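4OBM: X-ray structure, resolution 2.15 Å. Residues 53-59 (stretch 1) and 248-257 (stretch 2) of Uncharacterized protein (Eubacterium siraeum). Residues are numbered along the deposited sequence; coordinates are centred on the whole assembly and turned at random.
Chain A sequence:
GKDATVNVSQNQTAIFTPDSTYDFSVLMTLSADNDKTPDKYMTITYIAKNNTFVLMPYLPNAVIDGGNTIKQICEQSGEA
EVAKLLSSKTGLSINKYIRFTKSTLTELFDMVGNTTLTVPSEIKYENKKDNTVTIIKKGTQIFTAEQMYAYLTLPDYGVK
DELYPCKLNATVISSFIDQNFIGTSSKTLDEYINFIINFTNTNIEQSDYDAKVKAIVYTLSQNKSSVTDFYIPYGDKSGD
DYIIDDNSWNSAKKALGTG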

# COMPACT_ATOMS: atom_id res chain seq x y z
N PHE A 53 7.14 -6.92 -2.16
CA PHE A 53 6.35 -5.70 -2.17
C PHE A 53 6.37 -5.16 -0.74
O PHE A 53 5.99 -5.89 0.17
CB PHE A 53 4.92 -5.99 -2.67
CG PHE A 53 4.85 -6.40 -4.12
CD1 PHE A 53 4.71 -5.44 -5.13
CD2 PHE A 53 4.90 -7.75 -4.49
CE1 PHE A 53 4.62 -5.82 -6.47
CE2 PHE A 53 4.83 -8.12 -5.84
CZ PHE A 53 4.68 -7.16 -6.82
N VAL A 54 6.92 -3.95 -0.52
CA VAL A 54 7.05 -3.35 0.82
C VAL A 54 5.93 -2.32 1.00
O VAL A 54 5.81 -1.38 0.21
CB VAL A 54 8.45 -2.72 1.06
CG1 VAL A 54 8.58 -2.17 2.48
CG2 VAL A 54 9.56 -3.72 0.77
N LEU A 55 5.12 -2.50 2.04
CA LEU A 55 4.05 -1.54 2.32
C LEU A 55 4.46 -0.62 3.44
O LEU A 55 5.08 -1.07 4.39
CB LEU A 55 2.72 -2.24 2.69
CG LEU A 55 2.18 -3.30 1.71
CD1 LEU A 55 1.32 -4.31 2.45
CD2 LEU A 55 1.37 -2.64 0.60
N MSE A 56 4.13 0.67 3.33
CA MSE A 56 4.40 1.68 4.37
C MSE A 56 3.18 2.51 4.60
O MSE A 56 2.92 3.40 3.80
CB MSE A 56 5.59 2.59 4.02
CG MSE A 56 6.88 1.97 4.42
SE MSE A 56 8.38 3.07 4.08
CE MSE A 56 8.16 4.40 5.32
N PRO A 57 2.43 2.27 5.69
CA PRO A 57 1.25 3.08 5.95
C PRO A 57 1.62 4.33 6.77
O PRO A 57 2.65 4.38 7.43
CB PRO A 57 0.34 2.12 6.72
CG PRO A 57 1.29 1.26 7.49
CD PRO A 57 2.62 1.26 6.76
N TYR A 58 0.77 5.35 6.69
CA TYR A 58 0.95 6.63 7.36
C TYR A 58 -0.37 7.09 7.91
O TYR A 58 -1.37 6.96 7.20
CB TYR A 58 1.47 7.69 6.36
CG TYR A 58 2.86 7.41 5.82
CD1 TYR A 58 3.04 6.64 4.68
CD2 TYR A 58 3.98 7.99 6.41
CE1 TYR A 58 4.32 6.35 4.21
CE2 TYR A 58 5.26 7.75 5.91
CZ TYR A 58 5.42 6.92 4.82
OH TYR A 58 6.67 6.74 4.29
N LEU A 59 -0.39 7.68 9.13
CA LEU A 59 -1.62 8.20 9.72
C LEU A 59 -2.05 9.44 8.96
O LEU A 59 -1.17 10.14 8.45
CB LEU A 59 -1.45 8.53 11.22
CG LEU A 59 -1.46 7.37 12.22
CD1 LEU A 59 -1.04 7.89 13.60
CD2 LEU A 59 -2.83 6.70 12.30
N SER A 248 12.96 7.31 12.16
CA SER A 248 12.09 6.37 11.48
C SER A 248 12.46 6.32 9.98
O SER A 248 12.51 5.22 9.41
CB SER A 248 10.63 6.76 11.67
OG SER A 248 9.77 5.70 11.28
N TRP A 249 12.77 7.50 9.36
CA TRP A 249 13.16 7.60 7.95
C TRP A 249 14.39 6.77 7.64
O TRP A 249 14.48 6.24 6.54
CB TRP A 249 13.41 9.07 7.51
CG TRP A 249 12.21 9.97 7.61
CD1 TRP A 249 12.12 11.14 8.30
CD2 TRP A 249 10.92 9.76 7.01
NE1 TRP A 249 10.85 11.66 8.19
CE2 TRP A 249 10.10 10.85 7.39
CE3 TRP A 249 10.36 8.75 6.20
CZ2 TRP A 249 8.76 10.96 6.98
CZ3 TRP A 249 9.04 8.87 5.80
CH2 TRP A 249 8.25 9.95 6.19
N ASN A 250 15.31 6.62 8.62
CA ASN A 250 16.53 5.84 8.46
C ASN A 250 16.21 4.34 8.51
O ASN A 250 16.80 3.57 7.75
CB ASN A 250 17.57 6.21 9.52
CG ASN A 250 18.99 6.17 9.00
OD1 ASN A 250 19.53 5.12 8.66
ND2 ASN A 250 19.63 7.33 8.95
N SER A 251 15.26 3.94 9.38
CA SER A 251 14.82 2.55 9.47
C SER A 251 14.01 2.17 8.22
O SER A 251 14.15 1.06 7.71
CB SER A 251 14.03 2.30 10.75
OG SER A 251 14.90 2.31 11.86
N ALA A 252 13.23 3.14 7.69
CA ALA A 252 12.44 3.01 6.47
C ALA A 252 13.36 2.83 5.27
O ALA A 252 13.08 1.99 4.42
CB ALA A 252 11.55 4.23 6.28
N LYS A 253 14.48 3.59 5.22
CA LYS A 253 15.47 3.51 4.15
C LYS A 253 16.12 2.13 4.11
O LYS A 253 16.28 1.58 3.03
CB LYS A 253 16.52 4.61 4.29
CG LYS A 253 16.11 5.92 3.63
CD LYS A 253 17.03 7.05 4.04
CE LYS A 253 16.62 8.38 3.46
NZ LYS A 253 16.95 8.49 2.02
N LYS A 254 16.43 1.55 5.29
CA LYS A 254 17.03 0.21 5.42
C LYS A 254 16.05 -0.87 4.91
O LYS A 254 16.45 -1.74 4.13
CB LYS A 254 17.44 -0.07 6.88
CG LYS A 254 18.50 -1.17 7.04
CD LYS A 254 19.02 -1.27 8.48
CE LYS A 254 18.38 -2.39 9.28
NZ LYS A 254 16.98 -2.07 9.68
N ALA A 255 14.75 -0.77 5.29
CA ALA A 255 13.67 -1.65 4.84
C ALA A 255 13.50 -1.65 3.31
O ALA A 255 13.07 -2.67 2.75
CB ALA A 255 12.36 -1.24 5.50
N LEU A 256 13.82 -0.52 2.63
CA LEU A 256 13.70 -0.38 1.17
C LEU A 256 15.08 -0.49 0.46
O LEU A 256 15.12 -0.72 -0.75
CB LEU A 256 13.04 0.97 0.79
CG LEU A 256 11.73 1.34 1.49
CD1 LEU A 256 11.58 2.85 1.58
CD2 LEU A 256 10.52 0.69 0.82
N GLY A 257 16.16 -0.35 1.21
CA GLY A 257 17.52 -0.40 0.68
C GLY A 257 17.87 0.83 -0.14
O GLY A 257 18.56 0.72 -1.15

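Stretch 1 is largely strand, and the strand begins earlier in the chain. Residues 248-256 are the last part of a helix that also begins earlier. The helix lies against the strand and runs nearly antiparallel to it: their N-to-C directions differ by 162°, and the axes come within 10.2 Å of each other. This spacing leaves room for a layer of side chains between the two backbones. The register follows from the opposed directions. Val54 lies across from Leu256, with a CA to CA distance of 7.3 Å. Two residues further along the strand, Met56 lies across from Ala252, with its CA 8.4 Å from the CA of Ala252. The two segments are at least 191 residues apart in sequence wherever they touch, so this is a tertiary contact brought about by the fold.

The helix is held by its own backbone hydrogen bonds. Ala252 N donates to Ser248 O at 2.8 Å, and Lys253 N donates to Trp249 O at 3.0 Å. Toward the C-terminal end the pattern loosens. The bond from Leu256 N to Ala252 O, at 3.2 Å, is weak. Gly257 is the first residue to leave helical geometry. Its phi is positive, at 72°, a value that favours glycine.

No hydrogen bond links the two stretches. The contact is made mainly by side-chain packing and buries 278 Å², both sides summed. Val54, Met56 and Tyr58, alternate residues, point their CB atoms toward the helix, while Leu55, between Val54 and Met56, points away. On the helix, Ala252 and Ala255 point toward the strand. Trp249 and Leu256 leave the backbone sideways, but the ends of their side chains come nearer.

Val54 packs against Leu256 through methyl groups, with Val54 CG1 3.8 Å from Leu256 CD2. It also reaches the helix backbone, where Val54 CG2 lies 4.2 Å from Ala255 O. Ala255 itself is exposed.

Met56 is a selenomethionine and has the largest area covered by the helix. Its chi angles are m, t and p. Its terminal methyl meets the small side chain of Ala252, with Met56 CE 3.5 Å from Ala252 CB. The selenium touches Leu256, with Met56 SE 4.1 Å from Leu256 CD1. Leu256 therefore contacts both Val54 and Met56, and its two methyl carbons supply the closest atoms to these neighbours. These contacts are apolar and rest on close fit and burial.

Two residues beyond Met56, Tyr58 meets Trp249. The rings approach edge to edge: Trp249 CH2 lies near the plane of the Tyr58 ring, and Tyr58 OH lies near the plane of the Trp249 ring. The closest pair is Tyr58 OH and Trp249 CZ3, at 3.5 Å. Ring carbons also meet, with Tyr58 CE2 3.7 Å from Trp249 CH2. The hydroxyl faces carbon here, so this is a van der Waals contact between two buried aromatic side chains.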